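Local coordinates for aldehyde dehydrogenase family protein (PDB 6X9L), which oxidises long-chain aliphatic aldehydes with NAD+ as coenzyme, and is captured here as a substituted enzyme holding both NAD+ and octanal, at residues A113-L118 against F284-Q289; G279-F284 against G316-G321; G331-E336 against F393-C398. The protein carries 1 engineered substitution. All coordinates share one frame; numbering follows the deposited sequence.

Contact 1 of 3, residues A113-L118 against F284-Q289; sequences AMQVPL and FRNVGQ
Met-114 meets Arg-285 through its terminal methyl, CE standing 3.8 Å from Arg-285 CD where the two side chains run roughly at right angles. The place is the substrate tunnel of the aldehyde dehydrogenase fold: the bound octanal touches both Arg-285 and Leu-118. Met-114 is extended through chi2 and then turns at chi3 (-53°), which brings CE, ahead of SD, onto the aliphatic part of the arginine. Arg-285 contributes only its CD methylene here; its bends at chi2 and chi3 turn the guanidinium away from the methionine methyl, leaving CD as the touching atom. Beside this pair the side chains of Gln-115 and Asn-286 cross at about a right angle, with Gln-115 NE2 3.8 Å from Asn-286 OD1. That is too long for a hydrogen bond, and the amide planes are turned 44° apart, so this is polar proximity. The touching is done by side chains across a wide backbone gap, 9.3 Å between Gln-115 CA and Asn-286 CA.

In the second shell, Trp-160 packs against both amide side chains, and Ile-100 of helix 93-104 lies against Gln-115. Asn-286 is tied into its own loop, its ND2 giving a hydrogen bond to Gln-289 O at 2.8 Å and another to Asn-159 O, so the rotation of its amide is fixed. Gln-289 returns the bond through NE2, 3.2 Å from Asn-286 O. The same carbonyl oxygen also receives Gln-289 N at 2.8 Å, and the two nitrogens reach Asn-286 O from opposite faces of its plane.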
loop_
_atom_site.group_PDB
_atom_site.type_symbol
_atom_site.label_atom_id
_atom_site.label_comp_id
_atom_site.label_asym_id
_atom_site.label_seq_id
_atom_site.Cartn_x
_atom_site.Cartn_y
_atom_site.Cartn_z
ATOM N N ALA A 113 -5.161 -11.272 -31.583
ATOM C CA ALA A 113 -4.756 -12.483 -30.888
ATOM C C ALA A 113 -4.510 -12.254 -29.409
ATOM O O ALA A 113 -4.665 -13.202 -28.621
ATOM C CB ALA A 113 -3.488 -13.061 -31.515
ATOM N N MET A 114 -4.168 -11.029 -29.011
ATOM C CA MET A 114 -3.706 -10.842 -27.646
ATOM C C MET A 114 -4.180 -9.554 -27.004
ATOM O O MET A 114 -4.701 -9.570 -25.881
ATOM C CB MET A 114 -2.188 -10.910 -27.615
ATOM C CG MET A 114 -1.679 -12.313 -27.379
ATOM S SD MET A 114 0.093 -12.263 -27.127
ATOM C CE MET A 114 0.575 -11.364 -28.606
ATOM N N GLN A 115 -3.979 -8.438 -27.702
ATOM C CA GLN A 115 -4.401 -7.136 -27.200
ATOM C C GLN A 115 -5.851 -7.157 -26.694
ATOM O O GLN A 115 -6.146 -6.615 -25.620
ATOM C CB GLN A 115 -4.200 -6.096 -28.307
ATOM C CG GLN A 115 -4.080 -4.648 -27.848
ATOM C CD GLN A 115 -2.763 -4.311 -27.152
ATOM O OE1 GLN A 115 -2.772 -3.764 -26.055
ATOM N NE2 GLN A 115 -1.640 -4.597 -27.800
ATOM N N VAL A 116 -6.763 -7.803 -27.425
ATOM C CA VAL A 116 -8.159 -7.892 -26.982
ATOM C C VAL A 116 -8.418 -9.120 -26.108
ATOM O O VAL A 116 -8.965 -8.984 -25.009
ATOM C CB VAL A 116 -9.128 -7.889 -28.177
ATOM C CG1 VAL A 116 -10.570 -8.004 -27.685
ATOM C CG2 VAL A 116 -8.934 -6.633 -29.006
ATOM N N PRO A 117 -8.077 -10.330 -26.554
ATOM C CA PRO A 117 -8.423 -11.521 -25.750
ATOM C C PRO A 117 -7.818 -11.533 -24.359
ATOM O O PRO A 117 -8.470 -11.991 -23.412
ATOM C CB PRO A 117 -7.895 -12.679 -26.598
ATOM C CG PRO A 117 -7.939 -12.160 -28.010
ATOM C CD PRO A 117 -7.615 -10.683 -27.912
ATOM N N LEU A 118 -6.587 -11.066 -24.192
ATOM C CA LEU A 118 -6.029 -11.045 -22.846
ATOM C C LEU A 118 -6.795 -10.072 -21.957
ATOM O O LEU A 118 -7.031 -10.357 -20.778
ATOM C CB LEU A 118 -4.538 -10.715 -22.901
ATOM C CG LEU A 118 -3.772 -11.781 -23.687
ATOM C CD1 LEU A 118 -2.296 -11.810 -23.301
ATOM C CD2 LEU A 118 -4.380 -13.153 -23.474
ATOM N N PHE A 284 10.897 -8.486 -27.755
ATOM C CA PHE A 284 10.393 -7.582 -28.786
ATOM C C PHE A 284 8.878 -7.663 -28.977
ATOM O O PHE A 284 8.355 -7.034 -29.903
ATOM C CB PHE A 284 11.081 -7.851 -30.140
ATOM C CG PHE A 284 12.577 -7.561 -30.164
ATOM C CD1 PHE A 284 13.191 -6.845 -29.142
ATOM C CD2 PHE A 284 13.360 -8.002 -31.222
ATOM C CE1 PHE A 284 14.564 -6.583 -29.169
ATOM C CE2 PHE A 284 14.728 -7.746 -31.250
ATOM C CZ PHE A 284 15.329 -7.024 -30.224
ATOM N N ARG A 285 8.158 -8.412 -28.139
ATOM C CA ARG A 285 6.701 -8.428 -28.227
ATOM C C ARG A 285 6.141 -7.020 -28.046
ATOM O O ARG A 285 6.598 -6.250 -27.196
ATOM C CB ARG A 285 6.123 -9.379 -27.176
ATOM C CG ARG A 285 4.598 -9.486 -27.172
ATOM C CD ARG A 285 4.073 -10.942 -27.140
ATOM N NE ARG A 285 4.468 -11.692 -25.943
ATOM C CZ ARG A 285 5.331 -12.715 -25.938
ATOM N NH1 ARG A 285 5.903 -13.132 -27.070
ATOM N NH2 ARG A 285 5.626 -13.320 -24.795
ATOM N N ASN A 286 5.143 -6.681 -28.856
ATOM C CA ASN A 286 4.558 -5.344 -28.824
ATOM C C ASN A 286 5.646 -4.303 -29.087
ATOM O O ASN A 286 5.644 -3.205 -28.524
ATOM C CB ASN A 286 3.828 -5.085 -27.493
ATOM C CG ASN A 286 2.783 -3.964 -27.596
ATOM O OD1 ASN A 286 1.999 -3.902 -28.552
ATOM N ND2 ASN A 286 2.772 -3.074 -26.605
ATOM N N VAL A 287 6.594 -4.682 -29.944
ATOM C CA VAL A 287 7.756 -3.898 -30.369
ATOM C C VAL A 287 8.469 -3.324 -29.143
ATOM O O VAL A 287 8.839 -2.143 -29.100
ATOM C CB VAL A 287 7.349 -2.831 -31.416
ATOM C CG1 VAL A 287 6.177 -2.045 -30.967
ATOM C CG2 VAL A 287 8.513 -1.916 -31.787
ATOM N N GLY A 288 8.702 -4.182 -28.149
ATOM C CA GLY A 288 9.356 -3.767 -26.934
ATOM C C GLY A 288 8.564 -2.845 -26.031
ATOM O O GLY A 288 9.099 -2.415 -25.008
ATOM N N GLN A 289 7.317 -2.514 -26.365
ATOM C CA GLN A 289 6.563 -1.538 -25.580
ATOM C C GLN A 289 5.765 -2.266 -24.498
ATOM O O GLN A 289 4.541 -2.373 -24.533
ATOM C CB GLN A 289 5.674 -0.704 -26.483
ATOM C CG GLN A 289 6.439 0.125 -27.511
ATOM C CD GLN A 289 5.528 0.674 -28.589
ATOM O OE1 GLN A 289 5.531 1.872 -28.887
ATOM N NE2 GLN A 289 4.727 -0.202 -29.171
#

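Contact 2 of 3, residues G279-F284 against G316-G321; sequences GVMAAF and GTIVVG
Ile-318 points its delta methyl at the rim of Phe-284: CD1 lies in the plane of the ring, 3.6 Å from Phe-284 CD2, and the two side chains cross at about a right angle. This is a methyl-to-edge contact, with neither ring face used by the isoleucine. Met-281 approaches the same methyl from one helical turn back, and here the geometry is tip to tip, CE reaching toward the end of the isoleucine and lying 3.7 Å from Ile-318 CG1. The model draws Met-281 CE still nearer to Ile-318 CD1, but that separation is doubtful and is given no weight.

Both helix residues have CG anti to their carbonyl carbon. The methionine then folds at chi2 (-59°) and again at chi3, and this double bend turns its tip toward the loop although its CB does not lead there. Positions 281 and 284, three apart in helix 272-284, thus present a paired apolar surface. Ile-318 sits in the loop that leaves helix 304-316, where Val-319 and Gly-321 make backbone hydrogen bonds to the 329-330 region; Val-329 and Leu-330 also touch the isoleucine. Elsewhere Phe-284 packs on Leu-397 of strand 396-402 and on Pro-375.

The contact therefore joins a helix to an outer loop, away from the substrate: the Met-281 side chain is about 11 Å from octanal. Every atom meeting across it is carbon, so cohesion rests on dispersion and removal of apolar surface from water, forces that set proximity but impose little directional constraint on the methyl positions.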
loop_
_atom_site.group_PDB
_atom_site.type_symbol
_atom_site.label_atom_id
_atom_site.label_comp_id
_atom_site.label_asym_id
_atom_site.label_seq_id
_atom_site.Cartn_x
_atom_site.Cartn_y
_atom_site.Cartn_z
ATOM N N GLY A 279 13.301 -15.986 -26.362
ATOM C CA GLY A 279 13.649 -14.827 -25.556
ATOM C C GLY A 279 13.659 -13.536 -26.355
ATOM O O GLY A 279 13.139 -12.511 -25.902
ATOM N N VAL A 280 14.260 -13.568 -27.555
ATOM C CA VAL A 280 14.266 -12.404 -28.442
ATOM C C VAL A 280 12.843 -12.013 -28.806
ATOM O O VAL A 280 12.456 -10.839 -28.725
ATOM C CB VAL A 280 15.095 -12.695 -29.704
ATOM C CG1 VAL A 280 14.992 -11.542 -30.676
ATOM C CG2 VAL A 280 16.559 -12.989 -29.350
ATOM N N MET A 281 12.044 -12.992 -29.229
ATOM C CA MET A 281 10.637 -12.727 -29.494
ATOM C C MET A 281 9.938 -12.158 -28.260
ATOM O O MET A 281 9.157 -11.209 -28.363
ATOM C CB MET A 281 9.953 -14.002 -29.983
ATOM C CG MET A 281 10.452 -14.480 -31.333
ATOM S SD MET A 281 10.227 -13.242 -32.639
ATOM C CE MET A 281 11.668 -12.195 -32.448
ATOM N N ALA A 282 10.225 -12.704 -27.082
ATOM C CA ALA A 282 9.642 -12.147 -25.864
ATOM C C ALA A 282 10.100 -10.710 -25.634
ATOM O O ALA A 282 9.297 -9.849 -25.271
ATOM C CB ALA A 282 10.001 -13.017 -24.655
ATOM N N ALA A 283 11.386 -10.434 -25.821
ATOM C CA ALA A 283 11.862 -9.080 -25.582
ATOM C C ALA A 283 11.165 -8.088 -26.507
ATOM O O ALA A 283 10.841 -6.971 -26.091
ATOM C CB ALA A 283 13.383 -9.017 -25.747
ATOM N N PHE A 284 10.897 -8.486 -27.755
ATOM C CA PHE A 284 10.393 -7.582 -28.786
ATOM C C PHE A 284 8.878 -7.663 -28.977
ATOM O O PHE A 284 8.355 -7.034 -29.903
ATOM C CB PHE A 284 11.081 -7.851 -30.140
ATOM C CG PHE A 284 12.577 -7.561 -30.164
ATOM C CD1 PHE A 284 13.191 -6.845 -29.142
ATOM C CD2 PHE A 284 13.360 -8.002 -31.222
ATOM C CE1 PHE A 284 14.564 -6.583 -29.169
ATOM C CE2 PHE A 284 14.728 -7.746 -31.250
ATOM C CZ PHE A 284 15.329 -7.024 -30.224
ATOM N N GLY A 316 16.426 -10.666 -37.443
ATOM C CA GLY A 316 16.374 -10.390 -38.874
ATOM C C GLY A 316 15.167 -10.961 -39.592
ATOM O O GLY A 316 14.886 -10.553 -40.726
ATOM N N THR A 317 14.449 -11.887 -38.971
ATOM C CA THR A 317 13.291 -12.493 -39.595
ATOM C C THR A 317 11.984 -11.929 -39.061
ATOM O O THR A 317 10.918 -12.455 -39.384
ATOM C CB THR A 317 13.336 -14.001 -39.396
ATOM O OG1 THR A 317 12.835 -14.312 -38.096
ATOM C CG2 THR A 317 14.763 -14.478 -39.484
ATOM N N ILE A 318 12.029 -10.883 -38.253
ATOM C CA ILE A 318 10.790 -10.241 -37.828
ATOM C C ILE A 318 10.309 -9.309 -38.933
ATOM O O ILE A 318 11.053 -8.437 -39.409
ATOM C CB ILE A 318 10.975 -9.483 -36.505
ATOM C CG1 ILE A 318 11.886 -10.254 -35.551
ATOM C CG2 ILE A 318 9.629 -9.287 -35.840
ATOM C CD1 ILE A 318 11.955 -9.634 -34.164
ATOM N N VAL A 319 9.068 -9.512 -39.364
ATOM C CA VAL A 319 8.453 -8.660 -40.374
ATOM C C VAL A 319 7.955 -7.410 -39.660
ATOM O O VAL A 319 7.068 -7.489 -38.804
ATOM C CB VAL A 319 7.310 -9.382 -41.098
ATOM C CG1 VAL A 319 6.698 -8.497 -42.163
ATOM C CG2 VAL A 319 7.816 -10.699 -41.693
ATOM N N VAL A 320 8.549 -6.264 -39.986
ATOM C CA VAL A 320 8.119 -4.966 -39.472
ATOM C C VAL A 320 7.453 -4.223 -40.611
ATOM O O VAL A 320 8.058 -4.026 -41.667
ATOM C CB VAL A 320 9.287 -4.145 -38.920
ATOM C CG1 VAL A 320 8.766 -2.839 -38.332
ATOM C CG2 VAL A 320 10.064 -4.948 -37.887
ATOM N N GLY A 321 6.219 -3.799 -40.410
ATOM C CA GLY A 321 5.605 -3.013 -41.454
ATOM C C GLY A 321 4.217 -2.550 -41.104
ATOM O O GLY A 321 3.894 -2.353 -39.925
#

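Contact 3 of 3, residues G331-E336 against F393-C398; sequences GPIANE and FGPVLC. With NAD (nicotinamide-adenine-dinucleotide), chain D.
Ile-333 carries most of the buried surface, and a single atom does the work: its CD1 is 4.0 Å from Pro-395 CD, with Gly-394 CA close behind at 4.1 Å. Two successive bends, chi1 -72° and chi2 -64°, curl the delta methyl round toward the Gly-Pro backbone, so the isoleucine lies at a slant to the proline ring and touches it through the CD corner. The same methyl also stands 4.3 Å from Phe-393 O, a loose approach to a carbonyl that receives a weak hydrogen bond from Gln-338 NE2.

Pro-395 is second in buried surface and is the centre of an inverse gamma turn, closed by a weak bond from Val-396 N to Gly-394 O (2.9 Å). Glu-391, Phe-393, Gly-394 and Pro-395 spell the Glu-Xaa-Phe-Gly-Pro motif familiar from aldehyde dehydrogenases. Glu-391 hydrogen-bonds NAD through OE2, while Phe-393 turns one ring face to the nicotinamide ribose; C3D lies 3.2 Å above the ring plane, displaced toward the rim, with Phe-393 CD1 3.7 Å from NAD C3D. A still closer approach of the ring to the ribose is doubtful in the model. Ile-333 thus packs on the backbone just beyond a cofactor-binding aromatic, without itself reaching NAD.

Two residues after the isoleucine, Asn-335 is the N-cap of helix 336-351, its OD1 accepting from Gln-338 N. On the other side of the contact the chain enters strand 396-402, whose backbone pairs with strand 376-379 through Leu-397, while Val-396 touches Ile-346 of helix 336-351.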
loop_
_atom_site.group_PDB
_atom_site.type_symbol
_atom_site.label_atom_id
_atom_site.label_comp_id
_atom_site.label_asym_id
_atom_site.label_seq_id
_atom_site.Cartn_x
_atom_site.Cartn_y
_atom_site.Cartn_z
ATOM N N GLY A 331 4.456 -3.589 -35.690
ATOM C CA GLY A 331 4.100 -2.308 -36.249
ATOM C C GLY A 331 5.112 -1.260 -35.824
ATOM O O GLY A 331 6.244 -1.583 -35.469
ATOM N N PRO A 332 4.740 0.013 -35.867
ATOM C CA PRO A 332 5.670 1.064 -35.451
ATOM C C PRO A 332 5.657 1.251 -33.937
ATOM O O PRO A 332 4.795 0.733 -33.213
ATOM C CB PRO A 332 5.141 2.306 -36.169
ATOM C CG PRO A 332 3.673 2.045 -36.338
ATOM C CD PRO A 332 3.529 0.556 -36.510
ATOM N N ILE A 333 6.668 1.983 -33.457
ATOM C CA ILE A 333 6.577 2.524 -32.117
ATOM C C ILE A 333 5.274 3.306 -32.049
ATOM O O ILE A 333 4.787 3.821 -33.065
ATOM C CB ILE A 333 7.798 3.394 -31.790
ATOM C CG1 ILE A 333 9.005 2.488 -31.614
ATOM C CG2 ILE A 333 7.589 4.196 -30.498
ATOM C CD1 ILE A 333 8.851 1.565 -30.427
ATOM N N ALA A 334 4.677 3.357 -30.855
ATOM C CA ALA A 334 3.290 3.792 -30.702
ATOM C C ALA A 334 3.062 5.281 -30.977
ATOM O O ALA A 334 1.926 5.664 -31.294
ATOM C CB ALA A 334 2.815 3.463 -29.290
ATOM N N ASN A 335 4.094 6.125 -30.853
ATOM C CA ASN A 335 3.921 7.566 -31.016
ATOM C C ASN A 335 5.274 8.280 -31.106
ATOM O O ASN A 335 6.328 7.740 -30.735
ATOM C CB ASN A 335 3.079 8.173 -29.881
ATOM C CG ASN A 335 3.547 7.759 -28.474
ATOM O OD1 ASN A 335 4.570 8.238 -27.982
ATOM N ND2 ASN A 335 2.763 6.897 -27.809
ATOM N N GLU A 336 5.212 9.529 -31.584
ATOM C CA GLU A 336 6.420 10.274 -31.932
ATOM C C GLU A 336 7.341 10.470 -30.731
ATOM O O GLU A 336 8.563 10.289 -30.830
ATOM C CB GLU A 336 6.040 11.620 -32.538
ATOM C CG GLU A 336 7.256 12.440 -32.907
ATOM C CD GLU A 336 6.955 13.517 -33.917
ATOM O OE1 GLU A 336 5.800 14.001 -33.953
ATOM O OE2 GLU A 336 7.883 13.873 -34.677
ATOM N N PHE A 393 11.734 0.738 -23.536
ATOM C CA PHE A 393 10.367 0.700 -24.049
ATOM C C PHE A 393 10.338 0.748 -25.573
ATOM O O PHE A 393 9.507 1.412 -26.182
ATOM C CB PHE A 393 9.511 1.808 -23.439
ATOM C CG PHE A 393 8.195 1.319 -22.939
ATOM C CD1 PHE A 393 8.139 0.335 -21.959
ATOM C CD2 PHE A 393 7.006 1.783 -23.499
ATOM C CE1 PHE A 393 6.907 -0.157 -21.502
ATOM C CE2 PHE A 393 5.777 1.316 -23.056
ATOM C CZ PHE A 393 5.722 0.337 -22.053
ATOM N N GLY A 394 11.252 0.009 -26.185
ATOM C CA GLY A 394 11.295 -0.199 -27.610
ATOM C C GLY A 394 12.028 -1.503 -27.850
ATOM O O GLY A 394 12.431 -2.184 -26.900
ATOM N N PRO A 395 12.225 -1.884 -29.110
ATOM C CA PRO A 395 12.782 -3.237 -29.382
ATOM C C PRO A 395 14.312 -3.271 -29.328
ATOM O O PRO A 395 15.028 -3.312 -30.346
ATOM C CB PRO A 395 12.246 -3.540 -30.780
ATOM C CG PRO A 395 12.202 -2.164 -31.438
ATOM C CD PRO A 395 11.816 -1.186 -30.346
ATOM N N VAL A 396 14.831 -3.265 -28.101
ATOM C CA VAL A 396 16.255 -3.153 -27.837
ATOM C C VAL A 396 16.589 -4.204 -26.795
ATOM O O VAL A 396 16.140 -4.109 -25.646
ATOM C CB VAL A 396 16.652 -1.754 -27.347
ATOM C CG1 VAL A 396 18.141 -1.705 -27.026
ATOM C CG2 VAL A 396 16.266 -0.695 -28.381
ATOM N N LEU A 397 17.370 -5.201 -27.185
ATOM C CA LEU A 397 17.705 -6.308 -26.306
ATOM C C LEU A 397 19.189 -6.241 -25.975
ATOM O O LEU A 397 20.016 -6.058 -26.874
ATOM C CB LEU A 397 17.351 -7.644 -26.963
ATOM C CG LEU A 397 17.889 -8.924 -26.301
ATOM C CD1 LEU A 397 17.358 -9.058 -24.885
ATOM C CD2 LEU A 397 17.547 -10.150 -27.116
ATOM N N CYS A 398 19.514 -6.376 -24.686
ATOM C CA CYS A 398 20.890 -6.415 -24.209
ATOM C C CYS A 398 21.304 -7.846 -23.915
ATOM O O CYS A 398 20.546 -8.613 -23.317
ATOM C CB CYS A 398 21.071 -5.568 -22.948
ATOM S SG CYS A 398 21.040 -3.798 -23.252
HETATM P PA NAD D . 3.393 7.675 -18.352
HETATM O O1A NAD D . 3.961 7.442 -16.997
HETATM O O2A NAD D . 4.053 8.776 -19.088
HETATM O O5B NAD D . 1.796 7.923 -18.282
HETATM C C5B NAD D . 0.929 6.969 -17.695
HETATM C C4B NAD D . -0.423 7.616 -17.365
HETATM O O4B NAD D . -0.218 8.647 -16.420
HETATM C C3B NAD D . -1.078 8.293 -18.561
HETATM O O3B NAD D . -2.485 8.117 -18.449
HETATM C C2B NAD D . -0.731 9.763 -18.394
HETATM O O2B NAD D . -1.698 10.629 -18.947
HETATM C C1B NAD D . -0.763 9.872 -16.895
HETATM N N9A NAD D . 0.099 10.914 -16.353
HETATM C C8A NAD D . 1.263 11.438 -16.875
HETATM N N7A NAD D . 1.738 12.331 -15.974
HETATM C C5A NAD D . 0.902 12.374 -14.910
HETATM C C6A NAD D . 0.912 13.098 -13.729
HETATM N N6A NAD D . 1.973 13.838 -13.410
HETATM N N1A NAD D . -0.100 12.896 -12.814
HETATM C C2A NAD D . -1.109 11.996 -13.063
HETATM N N3A NAD D . -1.119 11.274 -14.238
HETATM C C4A NAD D . -0.127 11.476 -15.137
HETATM O O3 NAD D . 3.386 6.261 -19.125
HETATM P PN NAD D . 4.209 5.821 -20.434
HETATM O O1N NAD D . 5.663 5.867 -20.142
HETATM O O2N NAD D . 3.682 6.530 -21.612
HETATM O O5D NAD D . 3.663 4.282 -20.372
HETATM C C5D NAD D . 4.579 3.220 -20.479
HETATM C C4D NAD D . 5.119 2.896 -19.085
HETATM O O4D NAD D . 4.142 2.184 -18.345
HETATM C C3D NAD D . 6.338 1.997 -19.176
HETATM O O3D NAD D . 7.224 2.326 -18.135
HETATM C C2D NAD D . 5.756 0.641 -18.873
HETATM O O2D NAD D . 6.719 -0.262 -18.373
HETATM C C1D NAD D . 4.700 0.993 -17.829
HETATM N N1N NAD D . 3.772 -0.139 -17.728
HETATM C C2N NAD D . 3.734 -0.875 -16.576
HETATM C C3N NAD D . 2.899 -1.980 -16.483
HETATM C C7N NAD D . 2.836 -2.829 -15.251
HETATM O O7N NAD D . 1.749 -3.714 -15.151
HETATM N N7N NAD D . 3.772 -2.763 -14.300
HETATM C C4N NAD D . 2.106 -2.340 -17.566
HETATM C C5N NAD D . 2.161 -1.591 -18.732
HETATM C C6N NAD D . 3.010 -0.493 -18.808
#

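Overall arrangement
The three contacts lie close together, their centres 11 to 12 Å apart. Contacts 1 and 2 share Phe-284, the last residue of segment 279-284 and the first of segment 284-289; its CE1 packs 3.3 Å from Pro-395 C of contact 3. Contact 2 also meets contact 3 at Val-280 CG2 and Leu-397 CD2, 3.7 Å apart. A probable hydrogen bond, Gln-289 OE1 to Ala-334 N at 2.6 Å, connects contact 1 with contact 3. Contact 1 borders octanal and contact 3 borders NAD, whereas contact 2 stands back from both. The engineered Ala-291, also in the octanal pocket, follows soon after segment 284-289.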